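Local structure of putative MCP-type signal transduction protein (Campylobacter jejuni subsp. jejuni serotype O:2, 4WY9) at residues N61-N64 / I65-T69. The protein is a chemoreceptor of the methyl-accepting type whose periplasmic tandem-PAS domain probably senses chemical signals, perhaps indirectly, to steer chemotaxis. Numbering follows the deposited sequence.
Sequences NITN and IITNT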
ATOM      1  N   ASN A  61     -12.524  19.630 -16.255  1.00 10.17           N
ATOM      2  CA  ASN A  61     -12.728  19.899 -14.832  1.00 10.80           C
ATOM      3  C   ASN A  61     -12.263  18.718 -14.010  1.00 10.38           C
ATOM      4  O   ASN A  61     -11.611  18.871 -12.985  1.00 11.56           O
ATOM      5  CB  ASN A  61     -14.162  20.222 -14.531  1.00 12.10           C
ATOM      6  CG  ASN A  61     -14.553  21.658 -14.881  1.00 13.77           C
ATOM      7  OD1 ASN A  61     -13.692  22.458 -15.279  1.00 16.29           O
ATOM      8  ND2 ASN A  61     -15.811  21.976 -14.750  1.00 16.88           N
ATOM      9  N   ILE A  62     -12.590  17.510 -14.462  1.00  9.60           N
ATOM     10  CA  ILE A  62     -12.152  16.299 -13.770  1.00  9.83           C
ATOM     11  C   ILE A  62     -10.629  16.182 -13.807  1.00 10.74           C
ATOM     12  O   ILE A  62      -9.993  15.869 -12.812  1.00 11.55           O
ATOM     13  CB  ILE A  62     -12.824  15.060 -14.377  1.00  9.49           C
ATOM     14  CG1 ILE A  62     -14.324  15.093 -14.124  1.00 11.27           C
ATOM     15  CG2 ILE A  62     -12.213  13.785 -13.833  1.00  9.09           C
ATOM     16  CD1 ILE A  62     -15.121  14.032 -14.840  1.00 11.95           C
ATOM     17  N   THR A  63     -10.037  16.379 -14.991  1.00 11.34           N
ATOM     18  CA  THR A  63      -8.605  16.293 -15.134  1.00 13.44           C
ATOM     19  C   THR A  63      -7.881  17.222 -14.186  1.00 12.23           C
ATOM     20  O   THR A  63      -6.891  16.852 -13.571  1.00 14.36           O
ATOM     21  CB  THR A  63      -8.152  16.620 -16.578  1.00 13.24           C
ATOM     22  OG1 THR A  63      -8.749  15.678 -17.475  1.00 15.92           O
ATOM     23  CG2 THR A  63      -6.661  16.575 -16.687  1.00 15.89           C
ATOM     24  N   ASN A  64      -8.362  18.451 -14.072  1.00 12.65           N
ATOM     25  CA  ASN A  64      -7.693  19.449 -13.258  1.00 14.17           C
ATOM     26  C   ASN A  64      -7.771  19.093 -11.808  1.00 13.52           C
ATOM     27  O   ASN A  64      -6.812  19.324 -11.071  1.00 15.60           O
ATOM     28  CB  ASN A  64      -8.308  20.816 -13.507  1.00 18.07           C
ATOM     29  CG  ASN A  64      -8.040  21.321 -14.879  1.00 23.07           C
ATOM     30  OD1 ASN A  64      -7.133  20.847 -15.582  1.00 28.16           O
ATOM     31  ND2 ASN A  64      -8.819  22.278 -15.289  1.00 25.97           N
ATOM     32  N   ILE A  65      -8.888  18.503 -11.370  1.00 13.53           N
ATOM     33  CA  ILE A  65      -8.994  18.049  -9.971  1.00 13.43           C
ATOM     34  C   ILE A  65      -7.957  16.971  -9.672  1.00 13.17           C
ATOM     35  O   ILE A  65      -7.299  16.993  -8.619  1.00 14.73           O
ATOM     36  CB  ILE A  65     -10.421  17.537  -9.678  1.00 13.03           C
ATOM     37  CG1 ILE A  65     -11.392  18.714  -9.680  1.00 14.99           C
ATOM     38  CG2 ILE A  65     -10.479  16.739  -8.406  1.00 14.75           C
ATOM     39  CD1 ILE A  65     -12.833  18.280  -9.733  1.00 17.52           C
ATOM     40  N   ILE A  66      -7.771  16.034 -10.598  1.00 12.60           N
ATOM     41  CA  ILE A  66      -6.768  14.999 -10.400  1.00 12.99           C
ATOM     42  C   ILE A  66      -5.362  15.555 -10.394  1.00 13.56           C
ATOM     43  O   ILE A  66      -4.569  15.290  -9.456  1.00 14.90           O
ATOM     44  CB  ILE A  66      -6.864  13.900 -11.499  1.00 13.77           C
ATOM     45  CG1 ILE A  66      -8.226  13.223 -11.468  1.00 16.01           C
ATOM     46  CG2 ILE A  66      -5.767  12.870 -11.340  1.00 16.34           C
ATOM     47  CD1 ILE A  66      -8.483  12.333 -12.688  1.00 15.64           C
ATOM     48  N   THR A  67      -5.012  16.344 -11.394  1.00 15.11           N
ATOM     49  CA  THR A  67      -3.638  16.780 -11.515  1.00 17.52           C
ATOM     50  C   THR A  67      -3.264  17.790 -10.432  1.00 18.32           C
ATOM     51  O   THR A  67      -2.134  17.782  -9.960  1.00 19.22           O
ATOM     52  CB  THR A  67      -3.300  17.340 -12.915  1.00 20.01           C
ATOM     53  OG1 THR A  67      -4.133  18.463 -13.196  1.00 21.79           O
ATOM     54  CG2 THR A  67      -3.555  16.327 -13.987  1.00 21.14           C
ATOM     55  N   ASN A  68      -4.207  18.627 -10.004  1.00 16.47           N
ATOM     56  CA  ASN A  68      -3.970  19.551  -8.927  1.00 19.40           C
ATOM     57  C   ASN A  68      -3.751  18.813  -7.595  1.00 20.77           C
ATOM     58  O   ASN A  68      -2.974  19.269  -6.757  1.00 25.31           O
ATOM     59  CB  ASN A  68      -5.106  20.576  -8.813  1.00 22.42           C
ATOM     60  CG  ASN A  68      -5.087  21.619  -9.931  1.00 28.11           C
ATOM     61  OD1 ASN A  68      -4.056  21.890 -10.542  1.00 32.28           O
ATOM     62  ND2 ASN A  68      -6.259  22.223 -10.207  1.00 26.30           N
ATOM     63  N   THR A  69      -4.465  17.739  -7.370  1.00 20.06           N
ATOM     64  CA  THR A  69      -4.414  16.989  -6.134  1.00 20.98           C
ATOM     65  C   THR A  69      -3.140  16.228  -6.022  1.00 22.52           C
ATOM     66  O   THR A  69      -2.565  16.120  -4.944  1.00 23.28           O
ATOM     67  CB  THR A  69      -5.601  15.994  -6.015  1.00 20.03           C
ATOM     68  OG1 THR A  69      -6.872  16.661  -6.064  1.00 22.78           O
ATOM     69  CG2 THR A  69      -5.513  15.152  -4.730  1.00 22.81           C
TER
HETATM   70  O   HOH W   1      -4.402  19.370 -15.660  1.00 35.51           O
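Ile62 and Ile66, one turn apart, run alongside each other on the same face of the amphipathic alpha-helix 59-70 of the first PDC (Cache, PAS-like) sensor domain. CD1 of Ile66 comes within 4.2 Å of CG2 of Ile62. With chi1 at -66°, CG2 of Ile62 is the branch anti to the backbone N and leans toward the next turn, where CD1 of Ile66 meets it.

The threonines occupy the partly exposed side, where a small group with both a methyl and a hydroxyl fits the boundary between core and solvent. The CG2 methyls of Thr63 and Thr67 meet at 4.1 Å, while OG1 of Thr63 turns back to bond Ile59 O. Thr67 differs in its rotation: chi1 of 60° tucks OG1 back over the backbone, 3.2 Å from Thr63 O. A water bridges this hydroxyl to the amide of Asn64, donating to OD1 of Asn64 at 3.1 Å. Asparagines such as Asn64 and Asn68 suit the exposed face because their amides can meet water, as that of Asn64 does here.

One turn of i to i+4 bonds joins the halves, from Ile65 N to Asn61 O through Asn68 N to Asn64 O. Thr67 N to Thr63 O and Asn68 N to Asn64 O are the shorter two, both 2.9 Å.

Branched aliphatic chains suit the buried face, where both isoleucines pack on Leu81 of strand 78-83; Ile62 also meets Met106, and Ile66 meets Tyr108, both of strand 104-110. Ile65, on another flank, turns to Thr44 and Met48 of the long helix 8-51, so the short helix bridges that helix and the sheet. Ile65 O accepts two bonds from opposite faces of its carbonyl plane, one from Thr69 N and the other from Thr69 OG1, at 2.6 Å.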